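Thioesterase domain protein YiiD (Shewanella oneidensis, PDB 1T82) has no established activity but, as a dimeric hotdog-fold protein, probably acts on acyl groups as a thioesterase or acyltransferase. Local coordinates at residues 21-24 / 29-32; 37-42 / 77-82; 132-137 / 142-147. All blocks are in the same frame, centred on the assembly; numbering follows the deposited sequence.

Contact 1: residues 21-24 / 29-32; sequences TWHS and SEFM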
ATOM      1  N   THR B  21     -10.692 -15.486   3.866  1.00 11.48           N
ATOM      2  CA  THR B  21      -9.325 -15.522   4.374  1.00 11.63           C
ATOM      3  C   THR B  21      -8.842 -14.094   4.596  1.00 10.70           C
ATOM      4  O   THR B  21      -8.221 -13.795   5.614  1.00 10.63           O
ATOM      5  CB  THR B  21      -8.380 -16.224   3.380  1.00 12.07           C
ATOM      6  OG1 THR B  21      -8.797 -17.586   3.206  1.00 13.48           O
ATOM      7  CG2 THR B  21      -6.945 -16.195   3.890  1.00 13.80           C
ATOM      8  N   TRP B  22      -9.131 -13.213   3.644  1.00 10.48           N
ATOM      9  CA  TRP B  22      -8.714 -11.823   3.770  1.00 10.03           C
ATOM     10  C   TRP B  22      -9.351 -11.120   4.960  1.00 10.48           C
ATOM     11  O   TRP B  22      -8.658 -10.609   5.837  1.00 10.52           O
ATOM     12  CB  TRP B  22      -9.057 -11.016   2.512  1.00  8.47           C
ATOM     13  CG  TRP B  22      -8.204 -11.284   1.322  1.00  7.15           C
ATOM     14  CD1 TRP B  22      -6.938 -11.789   1.311  1.00  7.86           C
ATOM     15  CD2 TRP B  22      -8.527 -10.973  -0.036  1.00  8.69           C
ATOM     16  NE1 TRP B  22      -6.447 -11.810   0.023  1.00  8.14           N
ATOM     17  CE2 TRP B  22      -7.403 -11.315  -0.823  1.00  9.55           C
ATOM     18  CE3 TRP B  22      -9.657 -10.436  -0.665  1.00 11.04           C
ATOM     19  CZ2 TRP B  22      -7.377 -11.136  -2.209  1.00 10.57           C
ATOM     20  CZ3 TRP B  22      -9.632 -10.257  -2.045  1.00 11.08           C
ATOM     21  CH2 TRP B  22      -8.496 -10.608  -2.801  1.00 10.95           C
ATOM     22  N   HIS B  23     -10.677 -11.087   4.991  1.00 10.95           N
ATOM     23  CA  HIS B  23     -11.376 -10.389   6.064  1.00 11.74           C
ATOM     24  C   HIS B  23     -11.158 -10.970   7.455  1.00 11.94           C
ATOM     25  O   HIS B  23     -11.238 -10.245   8.442  1.00 13.67           O
ATOM     26  CB  HIS B  23     -12.874 -10.324   5.760  1.00 12.35           C
ATOM     27  CG  HIS B  23     -13.199  -9.576   4.504  1.00 13.07           C
ATOM     28  ND1 HIS B  23     -14.490  -9.392   4.058  1.00 12.75           N
ATOM     29  CD2 HIS B  23     -12.398  -8.982   3.587  1.00 13.66           C
ATOM     30  CE1 HIS B  23     -14.471  -8.719   2.921  1.00 13.76           C
ATOM     31  NE2 HIS B  23     -13.213  -8.458   2.613  1.00 11.71           N
ATOM     32  N   SER B  24     -10.876 -12.266   7.539  1.00 12.48           N
ATOM     33  CA  SER B  24     -10.665 -12.895   8.838  1.00 13.12           C
ATOM     34  C   SER B  24      -9.233 -12.782   9.346  1.00 14.01           C
ATOM     35  O   SER B  24      -8.985 -12.913  10.546  1.00 15.50           O
ATOM     36  CB  SER B  24     -11.062 -14.374   8.788  1.00 12.25           C
ATOM     37  OG  SER B  24     -10.170 -15.125   7.980  1.00 16.42           O
ATOM     38  N   SER B  29      -8.274  -5.251   5.240  1.00  6.01           N
ATOM     39  CA  SER B  29      -8.967  -5.690   4.021  1.00  6.63           C
ATOM     40  C   SER B  29     -10.483  -5.658   4.193  1.00  7.22           C
ATOM     41  O   SER B  29     -11.222  -5.431   3.231  1.00  6.40           O
ATOM     42  CB  SER B  29      -8.507  -7.099   3.602  1.00  6.86           C
ATOM     43  OG  SER B  29      -8.945  -8.104   4.496  1.00  8.74           O
ATOM     44  N   GLU B  30     -10.937  -5.886   5.423  1.00  6.44           N
ATOM     45  CA  GLU B  30     -12.356  -5.869   5.738  1.00  8.00           C
ATOM     46  C   GLU B  30     -12.837  -4.426   5.789  1.00  8.22           C
ATOM     47  O   GLU B  30     -13.929  -4.106   5.312  1.00  8.38           O
ATOM     48  CB  GLU B  30     -12.598  -6.550   7.082  1.00 10.91           C
ATOM     49  CG  GLU B  30     -14.049  -6.583   7.514  1.00 15.96           C
ATOM     50  CD  GLU B  30     -14.229  -7.277   8.847  1.00 18.52           C
ATOM     51  OE1 GLU B  30     -13.667  -6.792   9.853  1.00 20.26           O
ATOM     52  OE2 GLU B  30     -14.927  -8.310   8.888  1.00 20.82           O
ATOM     53  N   PHE B  31     -12.025  -3.548   6.367  1.00  6.95           N
ATOM     54  CA  PHE B  31     -12.412  -2.146   6.441  1.00  6.22           C
ATOM     55  C   PHE B  31     -12.505  -1.570   5.027  1.00  7.64           C
ATOM     56  O   PHE B  31     -13.417  -0.806   4.719  1.00  8.72           O
ATOM     57  CB  PHE B  31     -11.408  -1.339   7.273  1.00  6.05           C
ATOM     58  CG  PHE B  31     -11.674   0.138   7.259  1.00  6.68           C
ATOM     59  CD1 PHE B  31     -11.095   0.950   6.288  1.00  8.16           C
ATOM     60  CD2 PHE B  31     -12.555   0.710   8.176  1.00  6.36           C
ATOM     61  CE1 PHE B  31     -11.392   2.309   6.225  1.00  8.42           C
ATOM     62  CE2 PHE B  31     -12.859   2.066   8.121  1.00  6.41           C
ATOM     63  CZ  PHE B  31     -12.275   2.871   7.140  1.00  8.14           C
HETATM   64  N   MSE B  32     -11.567  -1.959   4.169  1.00  7.75           N
HETATM   65  CA  MSE B  32     -11.540  -1.479   2.789  1.00  8.75           C
HETATM   66  C   MSE B  32     -12.590  -2.155   1.909  1.00  7.09           C
HETATM   67  O   MSE B  32     -12.796  -1.757   0.757  1.00  5.80           O
HETATM   68  CB  MSE B  32     -10.150  -1.704   2.182  1.00  8.43           C
HETATM   69  CG  MSE B  32      -9.053  -0.833   2.760  1.00  7.61           C
HETATM   70 SE   MSE B  32      -7.389  -1.087   1.824  1.00 16.41          SE
HETATM   71  CE  MSE B  32      -6.315   0.251   2.705  1.00 12.33           C
TER
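Two first torsions bring Ser29 up to Trp22 and His23 up to Glu30. Ser29 holds OG between its own backbone N and carbonyl carbon (chi1 69°), turning the hydroxyl toward helix 12-25. His23 has CG opposite the carbonyl carbon (chi1 -61°), and this lays one face of the imidazole against Glu30 CA.

Ser29 OG comes within 3.5 Å of Trp22 CB and also lies close to Trp22 O, but its hydrogen bond is with Ile26 O, in the turn that joins the two helices. The small side chain allows this close approach while its hydroxyl stays paired with a backbone carbonyl. Glu30 meets the histidine through its backbone: CA lies over the ring, 4.0 Å from the centroid and displaced toward the rim, in a CH-pi contact. The CB atoms of His23 and Glu30 are also 4.0 Å apart. Glu30 itself runs extended in an exposed position, a natural place for a charge. An imidazole suits position 23 because its flat face can accept a CH group while NE2 bonds to Ile34 O beyond the second helix.

Trp22 instead sends its indole away, onto Trp74 and Leu71 of helix 62-84. Phe31 stacks on Phe31 of the second subunit. The arrangement is two consecutive helices joined by a short turn, laid against the central helix of a dimeric hotdog fold.

Contact 2: residues 37-42 / 77-82; sequences LSFTDG and VWLQQQ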
ATOM      1  N   LEU B  37     -13.948 -10.541  -7.644  1.00 11.49           N
ATOM      2  CA  LEU B  37     -15.053 -10.405  -8.587  1.00 12.91           C
ATOM      3  C   LEU B  37     -15.202 -11.672  -9.420  1.00 13.11           C
ATOM      4  O   LEU B  37     -16.310 -12.169  -9.618  1.00 13.98           O
ATOM      5  CB  LEU B  37     -14.822  -9.219  -9.529  1.00 14.55           C
ATOM      6  CG  LEU B  37     -15.004  -7.803  -8.977  1.00 15.81           C
ATOM      7  CD1 LEU B  37     -14.589  -6.780 -10.029  1.00 17.88           C
ATOM      8  CD2 LEU B  37     -16.455  -7.599  -8.582  1.00 17.50           C
ATOM      9  N   SER B  38     -14.081 -12.200  -9.900  1.00 12.35           N
ATOM     10  CA  SER B  38     -14.116 -13.391 -10.733  1.00 12.46           C
ATOM     11  C   SER B  38     -12.738 -13.986 -10.962  1.00 12.07           C
ATOM     12  O   SER B  38     -11.721 -13.315 -10.793  1.00 10.29           O
ATOM     13  CB  SER B  38     -14.738 -13.045 -12.086  1.00 12.84           C
ATOM     14  OG  SER B  38     -13.994 -12.009 -12.715  1.00 14.87           O
ATOM     15  N   PHE B  39     -12.714 -15.252 -11.361  1.00 12.11           N
ATOM     16  CA  PHE B  39     -11.464 -15.946 -11.641  1.00 13.75           C
ATOM     17  C   PHE B  39     -11.714 -16.965 -12.744  1.00 15.33           C
ATOM     18  O   PHE B  39     -12.219 -18.060 -12.490  1.00 16.24           O
ATOM     19  CB  PHE B  39     -10.940 -16.646 -10.382  1.00 13.64           C
ATOM     20  CG  PHE B  39      -9.672 -17.432 -10.603  1.00 15.16           C
ATOM     21  CD1 PHE B  39      -8.578 -16.856 -11.243  1.00 16.85           C
ATOM     22  CD2 PHE B  39      -9.571 -18.749 -10.163  1.00 17.95           C
ATOM     23  CE1 PHE B  39      -7.403 -17.579 -11.443  1.00 16.98           C
ATOM     24  CE2 PHE B  39      -8.401 -19.481 -10.356  1.00 17.39           C
ATOM     25  CZ  PHE B  39      -7.315 -18.896 -10.999  1.00 18.05           C
ATOM     26  N   THR B  40     -11.372 -16.592 -13.973  1.00 16.33           N
ATOM     27  CA  THR B  40     -11.560 -17.479 -15.114  1.00 19.20           C
ATOM     28  C   THR B  40     -10.494 -17.251 -16.174  1.00 18.01           C
ATOM     29  O   THR B  40      -9.991 -16.139 -16.332  1.00 15.89           O
ATOM     30  CB  THR B  40     -12.947 -17.276 -15.759  1.00 22.21           C
ATOM     31  OG1 THR B  40     -13.084 -18.149 -16.887  1.00 25.83           O
ATOM     32  CG2 THR B  40     -13.117 -15.837 -16.215  1.00 22.91           C
ATOM     33  N   ASP B  41     -10.155 -18.312 -16.900  1.00 17.99           N
ATOM     34  CA  ASP B  41      -9.147 -18.234 -17.950  1.00 19.34           C
ATOM     35  C   ASP B  41      -7.816 -17.681 -17.460  1.00 16.31           C
ATOM     36  O   ASP B  41      -7.118 -16.992 -18.200  1.00 16.38           O
ATOM     37  CB  ASP B  41      -9.651 -17.370 -19.107  1.00 23.52           C
ATOM     38  CG  ASP B  41     -10.481 -18.155 -20.095  1.00 28.35           C
ATOM     39  OD1 ASP B  41     -11.494 -18.761 -19.680  1.00 29.67           O
ATOM     40  OD2 ASP B  41     -10.118 -18.164 -21.292  1.00 31.48           O
ATOM     41  N   GLY B  42      -7.475 -17.978 -16.210  1.00 13.52           N
ATOM     42  CA  GLY B  42      -6.216 -17.519 -15.659  1.00 12.39           C
ATOM     43  C   GLY B  42      -6.158 -16.066 -15.230  1.00 10.87           C
ATOM     44  O   GLY B  42      -5.079 -15.561 -14.921  1.00 10.88           O
ATOM     45  N   VAL B  77      -1.545 -15.858  -6.186  1.00  6.93           N
ATOM     46  CA  VAL B  77      -0.610 -16.908  -5.797  1.00  6.59           C
ATOM     47  C   VAL B  77      -1.339 -17.916  -4.922  1.00  6.88           C
ATOM     48  O   VAL B  77      -1.177 -19.128  -5.080  1.00  7.43           O
ATOM     49  CB  VAL B  77       0.593 -16.362  -5.003  1.00  4.36           C
ATOM     50  CG1 VAL B  77       1.563 -17.505  -4.689  1.00  8.92           C
ATOM     51  CG2 VAL B  77       1.294 -15.277  -5.801  1.00  5.39           C
ATOM     52  N   TRP B  78      -2.142 -17.404  -3.996  1.00  7.07           N
ATOM     53  CA  TRP B  78      -2.912 -18.250  -3.089  1.00  7.13           C
ATOM     54  C   TRP B  78      -3.808 -19.200  -3.883  1.00  6.21           C
ATOM     55  O   TRP B  78      -3.846 -20.402  -3.614  1.00  7.16           O
ATOM     56  CB  TRP B  78      -3.765 -17.371  -2.172  1.00  8.42           C
ATOM     57  CG  TRP B  78      -4.529 -18.116  -1.128  1.00  9.91           C
ATOM     58  CD1 TRP B  78      -4.089 -18.476   0.110  1.00 10.77           C
ATOM     59  CD2 TRP B  78      -5.884 -18.570  -1.222  1.00  9.41           C
ATOM     60  NE1 TRP B  78      -5.091 -19.123   0.801  1.00 11.09           N
ATOM     61  CE2 TRP B  78      -6.202 -19.193   0.005  1.00 10.34           C
ATOM     62  CE3 TRP B  78      -6.860 -18.508  -2.223  1.00 10.27           C
ATOM     63  CZ2 TRP B  78      -7.460 -19.751   0.256  1.00 10.25           C
ATOM     64  CZ3 TRP B  78      -8.110 -19.063  -1.975  1.00 11.86           C
ATOM     65  CH2 TRP B  78      -8.396 -19.675  -0.744  1.00 11.43           C
ATOM     66  N   LEU B  79      -4.525 -18.659  -4.863  1.00  6.20           N
ATOM     67  CA  LEU B  79      -5.422 -19.458  -5.695  1.00  7.47           C
ATOM     68  C   LEU B  79      -4.686 -20.564  -6.427  1.00  7.32           C
ATOM     69  O   LEU B  79      -5.145 -21.707  -6.458  1.00  7.29           O
ATOM     70  CB  LEU B  79      -6.134 -18.568  -6.717  1.00  6.49           C
ATOM     71  CG  LEU B  79      -7.284 -17.702  -6.189  1.00  7.86           C
ATOM     72  CD1 LEU B  79      -7.657 -16.656  -7.223  1.00  9.45           C
ATOM     73  CD2 LEU B  79      -8.480 -18.587  -5.864  1.00 11.71           C
ATOM     74  N   GLN B  80      -3.546 -20.227  -7.022  1.00  6.85           N
ATOM     75  CA  GLN B  80      -2.774 -21.221  -7.753  1.00  8.32           C
ATOM     76  C   GLN B  80      -2.292 -22.322  -6.812  1.00  9.12           C
ATOM     77  O   GLN B  80      -2.236 -23.489  -7.198  1.00  9.80           O
ATOM     78  CB  GLN B  80      -1.590 -20.557  -8.461  1.00  8.87           C
ATOM     79  CG  GLN B  80      -1.990 -19.592  -9.582  1.00  9.60           C
ATOM     80  CD  GLN B  80      -2.813 -20.250 -10.678  1.00  9.10           C
ATOM     81  OE1 GLN B  80      -2.659 -21.440 -10.957  1.00  9.48           O
ATOM     82  NE2 GLN B  80      -3.680 -19.472 -11.319  1.00 10.08           N
ATOM     83  N   GLN B  81      -1.952 -21.956  -5.577  1.00 10.25           N
ATOM     84  CA  GLN B  81      -1.502 -22.947  -4.607  1.00  9.95           C
ATOM     85  C   GLN B  81      -2.663 -23.858  -4.230  1.00  9.98           C
ATOM     86  O   GLN B  81      -2.488 -25.064  -4.078  1.00 10.41           O
ATOM     87  CB  GLN B  81      -0.935 -22.267  -3.357  1.00  9.49           C
ATOM     88  CG  GLN B  81       0.339 -21.494  -3.634  1.00 11.00           C
ATOM     89  CD  GLN B  81       1.005 -20.971  -2.380  1.00 11.15           C
ATOM     90  OE1 GLN B  81       0.474 -21.094  -1.275  1.00 15.86           O
ATOM     91  NE2 GLN B  81       2.176 -20.377  -2.548  1.00 11.94           N
ATOM     92  N   GLN B  82      -3.850 -23.282  -4.085  1.00  9.62           N
ATOM     93  CA  GLN B  82      -5.020 -24.079  -3.742  1.00 10.43           C
ATOM     94  C   GLN B  82      -5.307 -25.091  -4.845  1.00 10.66           C
ATOM     95  O   GLN B  82      -5.636 -26.244  -4.568  1.00 11.18           O
ATOM     96  CB  GLN B  82      -6.242 -23.181  -3.543  1.00 11.20           C
ATOM     97  CG  GLN B  82      -6.149 -22.258  -2.340  1.00 16.60           C
ATOM     98  CD  GLN B  82      -6.147 -23.015  -1.025  1.00 20.81           C
ATOM     99  OE1 GLN B  82      -7.066 -23.784  -0.739  1.00 25.08           O
ATOM    100  NE2 GLN B  82      -5.121 -22.792  -0.215  1.00 23.34           N
TER
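The 2.9 Å bond from Gln82 N to Trp78 O belongs to the regular helical turn that presents Leu79 and Gln80 to Phe39. That helix, 62-84, is the long helix wrapped by the antiparallel sheet of the hotdog fold, and Phe39 reaches it from strand 35-40, an outermost strand of the sheet within this chain.

Phe39 keeps CG opposite its backbone N (chi1 178°), which extends the ring from the strand toward the helix. Leu79 comes from the opposite direction and sets CD1 over the middle of one ring face, 4.0 Å from the centroid and only 9° off the normal, as a CH-pi contact. A branched aliphatic side chain is apt here: one methyl can sit on the aromatic face while the leucine also packs against Leu44 of the next strand. An aromatic ring suits position 39 in turn, since its broad face receives the leucine methyl while its rim meets a polar neighbour. Leu15 of helix 12-25 and Met11 touch the phenylalanine too, so the ring is packed between strand 35-40, helix 62-84 and helix 12-25.

Around Phe39 the strand is irregular at one end and turns back at the other: Leu37 and Ser38 both face Ser45 in a classic beta bulge, whereas Asp41 and Gly42, both with positive phi, lead into strand 43-47.

Gln80 is polar yet flexible, a suitable residue for the partly exposed border of the apolar patch, and its side chain also touches Trp113. The chain bends at chi2, and the amide is turned steeply against the phenyl plane; Gln80 NE2 comes to the ring edge, 3.7 Å from Phe39 CZ.

Contact 3: residues 132-137 / 142-147; sequences EVQLFC and CAQFDG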
ATOM      1  N   GLU B 132       2.142  -9.072 -12.325  1.00  5.10           N
ATOM      2  CA  GLU B 132       1.821  -7.728 -12.770  1.00  6.56           C
ATOM      3  C   GLU B 132       0.342  -7.521 -12.499  1.00  6.86           C
ATOM      4  O   GLU B 132      -0.486  -8.322 -12.926  1.00  7.86           O
ATOM      5  CB  GLU B 132       2.087  -7.587 -14.262  1.00  7.46           C
ATOM      6  CG  GLU B 132       1.809  -6.207 -14.801  1.00  9.77           C
ATOM      7  CD  GLU B 132       2.171  -6.091 -16.264  1.00 11.78           C
ATOM      8  OE1 GLU B 132       1.446  -6.668 -17.100  1.00 10.52           O
ATOM      9  OE2 GLU B 132       3.191  -5.440 -16.566  1.00 11.00           O
ATOM     10  N   VAL B 133       0.010  -6.454 -11.783  1.00  6.08           N
ATOM     11  CA  VAL B 133      -1.380  -6.160 -11.477  1.00  6.00           C
ATOM     12  C   VAL B 133      -1.724  -4.814 -12.095  1.00  6.63           C
ATOM     13  O   VAL B 133      -0.924  -3.882 -12.038  1.00  6.90           O
ATOM     14  CB  VAL B 133      -1.618  -6.088  -9.951  1.00  6.25           C
ATOM     15  CG1 VAL B 133      -3.092  -5.834  -9.670  1.00  6.60           C
ATOM     16  CG2 VAL B 133      -1.164  -7.379  -9.283  1.00  6.64           C
ATOM     17  N   GLN B 134      -2.903  -4.717 -12.706  1.00  6.69           N
ATOM     18  CA  GLN B 134      -3.330  -3.462 -13.316  1.00  6.44           C
ATOM     19  C   GLN B 134      -4.662  -3.029 -12.728  1.00  6.02           C
ATOM     20  O   GLN B 134      -5.518  -3.860 -12.444  1.00  7.08           O
ATOM     21  CB  GLN B 134      -3.476  -3.615 -14.829  1.00  9.68           C
ATOM     22  CG  GLN B 134      -2.178  -3.909 -15.551  1.00 12.62           C
ATOM     23  CD  GLN B 134      -2.332  -3.804 -17.053  1.00 14.89           C
ATOM     24  OE1 GLN B 134      -3.163  -4.484 -17.652  1.00 17.71           O
ATOM     25  NE2 GLN B 134      -1.527  -2.951 -17.668  1.00 17.60           N
ATOM     26  N   LEU B 135      -4.835  -1.725 -12.544  1.00  5.94           N
ATOM     27  CA  LEU B 135      -6.078  -1.208 -11.997  1.00  5.78           C
ATOM     28  C   LEU B 135      -6.758  -0.311 -13.021  1.00  6.80           C
ATOM     29  O   LEU B 135      -6.157   0.635 -13.533  1.00  8.19           O
ATOM     30  CB  LEU B 135      -5.800  -0.438 -10.699  1.00  6.21           C
ATOM     31  CG  LEU B 135      -7.007   0.115  -9.932  1.00  6.54           C
ATOM     32  CD1 LEU B 135      -6.682   0.170  -8.442  1.00  8.89           C
ATOM     33  CD2 LEU B 135      -7.376   1.492 -10.461  1.00  8.28           C
ATOM     34  N   PHE B 136      -8.010  -0.631 -13.323  1.00  9.20           N
ATOM     35  CA  PHE B 136      -8.793   0.129 -14.288  1.00 10.52           C
ATOM     36  C   PHE B 136     -10.018   0.755 -13.634  1.00 11.13           C
ATOM     37  O   PHE B 136     -10.557   0.220 -12.665  1.00 11.43           O
ATOM     38  CB  PHE B 136      -9.278  -0.779 -15.424  1.00 10.36           C
ATOM     39  CG  PHE B 136      -8.175  -1.489 -16.156  1.00 12.74           C
ATOM     40  CD1 PHE B 136      -7.640  -2.674 -15.661  1.00 13.72           C
ATOM     41  CD2 PHE B 136      -7.666  -0.966 -17.341  1.00 13.95           C
ATOM     42  CE1 PHE B 136      -6.612  -3.327 -16.334  1.00 15.52           C
ATOM     43  CE2 PHE B 136      -6.636  -1.613 -18.023  1.00 14.65           C
ATOM     44  CZ  PHE B 136      -6.110  -2.795 -17.517  1.00 14.12           C
ATOM     45  N   CYS B 137     -10.448   1.891 -14.175  1.00 11.08           N
ATOM     46  CA  CYS B 137     -11.643   2.582 -13.706  1.00 12.40           C
ATOM     47  C   CYS B 137     -12.325   3.098 -14.968  1.00 12.68           C
ATOM     48  O   CYS B 137     -11.732   3.857 -15.735  1.00 12.05           O
ATOM     49  CB  CYS B 137     -11.294   3.752 -12.783  1.00 12.42           C
ATOM     50  SG  CYS B 137     -12.752   4.596 -12.102  1.00 14.07           S
ATOM     51  N   CYS B 142      -5.540   3.136 -14.640  1.00  9.09           N
ATOM     52  CA  CYS B 142      -5.220   4.201 -13.694  1.00  8.66           C
ATOM     53  C   CYS B 142      -4.003   3.948 -12.806  1.00  7.14           C
ATOM     54  O   CYS B 142      -3.466   4.880 -12.207  1.00  7.99           O
ATOM     55  CB  CYS B 142      -6.437   4.500 -12.810  1.00  9.64           C
ATOM     56  SG  CYS B 142      -7.846   5.213 -13.695  1.00 12.49           S
ATOM     57  N   ALA B 143      -3.580   2.692 -12.701  1.00  7.64           N
ATOM     58  CA  ALA B 143      -2.411   2.356 -11.894  1.00  7.47           C
ATOM     59  C   ALA B 143      -1.785   1.037 -12.341  1.00  7.18           C
ATOM     60  O   ALA B 143      -2.483   0.122 -12.783  1.00  7.38           O
ATOM     61  CB  ALA B 143      -2.778   2.303 -10.404  1.00  8.35           C
ATOM     62  N   GLN B 144      -0.459   0.967 -12.221  1.00  8.43           N
ATOM     63  CA  GLN B 144       0.331  -0.199 -12.621  1.00  8.67           C
ATOM     64  C   GLN B 144       1.154  -0.706 -11.439  1.00  7.77           C
ATOM     65  O   GLN B 144       1.797   0.076 -10.737  1.00  9.04           O
ATOM     66  CB  GLN B 144       1.263   0.181 -13.774  1.00 13.03           C
ATOM     67  CG  GLN B 144       1.938  -0.992 -14.455  1.00 18.95           C
ATOM     68  CD  GLN B 144       0.948  -1.902 -15.162  1.00 20.20           C
ATOM     69  OE1 GLN B 144       0.266  -1.490 -16.104  1.00 25.05           O
ATOM     70  NE2 GLN B 144       0.858  -3.144 -14.706  1.00 21.72           N
ATOM     71  N   PHE B 145       1.158  -2.021 -11.254  1.00  7.40           N
ATOM     72  CA  PHE B 145       1.855  -2.649 -10.137  1.00  7.73           C
ATOM     73  C   PHE B 145       2.683  -3.857 -10.564  1.00  8.77           C
ATOM     74  O   PHE B 145       2.245  -4.680 -11.364  1.00  7.09           O
ATOM     75  CB  PHE B 145       0.799  -3.054  -9.100  1.00  6.24           C
ATOM     76  CG  PHE B 145       1.329  -3.838  -7.924  1.00  7.77           C
ATOM     77  CD1 PHE B 145       1.515  -5.216  -8.008  1.00  8.09           C
ATOM     78  CD2 PHE B 145       1.550  -3.207  -6.703  1.00  8.98           C
ATOM     79  CE1 PHE B 145       1.904  -5.960  -6.887  1.00  8.41           C
ATOM     80  CE2 PHE B 145       1.940  -3.937  -5.581  1.00  7.23           C
ATOM     81  CZ  PHE B 145       2.114  -5.317  -5.673  1.00  7.84           C
ATOM     82  N   ASP B 146       3.895  -3.940 -10.032  1.00  8.67           N
ATOM     83  CA  ASP B 146       4.785  -5.050 -10.308  1.00 11.68           C
ATOM     84  C   ASP B 146       5.263  -5.545  -8.958  1.00 10.72           C
ATOM     85  O   ASP B 146       5.857  -4.795  -8.187  1.00 13.78           O
ATOM     86  CB  ASP B 146       5.956  -4.591 -11.177  1.00 16.37           C
ATOM     87  CG  ASP B 146       5.551  -4.401 -12.628  1.00 20.42           C
ATOM     88  OD1 ASP B 146       5.217  -5.413 -13.278  1.00 25.37           O
ATOM     89  OD2 ASP B 146       5.553  -3.251 -13.111  1.00 25.64           O
ATOM     90  N   GLY B 147       4.975  -6.804  -8.656  1.00  9.86           N
ATOM     91  CA  GLY B 147       5.379  -7.337  -7.375  1.00  8.63           C
ATOM     92  C   GLY B 147       6.066  -8.679  -7.447  1.00  9.32           C
ATOM     93  O   GLY B 147       5.733  -9.528  -8.274  1.00 10.26           O
TER
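Val133 and Phe145 face each other in a hydrogen-bonded antiparallel pair, side chains side by side on the buried face of the hairpin, with Val133 CG2 3.7 Å from Phe145 CD1. Leu135 and Ala143 continue this face, their CB atoms 4.1 Å apart; both touch Met69 of helix 62-84, which also touches Phe145, and the small alanine probably lets the helix side chain come close to the strand. The backbone is firmly tied: Val133 N reaches Phe145 O at 2.9 Å. Leu135 O takes a strong bond from Cys142 N (2.8 Å) and a weak one from Ala143 N, the mark of a classic beta bulge.

The other face, with Glu132, Gln134, Gln144 and Asp146, is polar and more open to solvent. Gln144 bends at chi2 (65°) and turns its amide across to Gln134, whose NE2 gives an almost straight 2.8 Å bond to Gln144 OE1 in the carbonyl plane, on a lone pair. The bend also brings Gln144 NE2 within 3.2 Å of Glu132 CG. Farther along, Glu132 and Asp146 point the same way, Glu132 OE2 lying 3.9 Å from Asp146 OD1.

The glutamine pair suits the middle of this face, joining the strands by a neutral hydrogen bond. The neighbouring carboxylates, by contrast, probably repel each other and may raise one another's proton affinity, an effect that water around the exposed Glu132 would soften.

Contacts 1 and 2 adjoin: a short loop leads from helix 27-31 into strand 35-40, and Thr21 OG1 lies 3.9 Å from Trp78 CZ2, although the contact centres are 18 Å apart. Contact 3 stands off, its centre 20 Å from contact 1 on the opposite side of the chain's centre, with nearest atoms about 10 Å apart. Contacts 2 and 3 share the same sheet, centres 17 Å and nearest atoms about 8 Å apart; helix 62-84 joins all three, receiving Trp22, Phe39 and Leu135 at different places along it. No ligand or catalytic residue is established here, so the three contacts define the helix-and-sheet framework rather than a known active site.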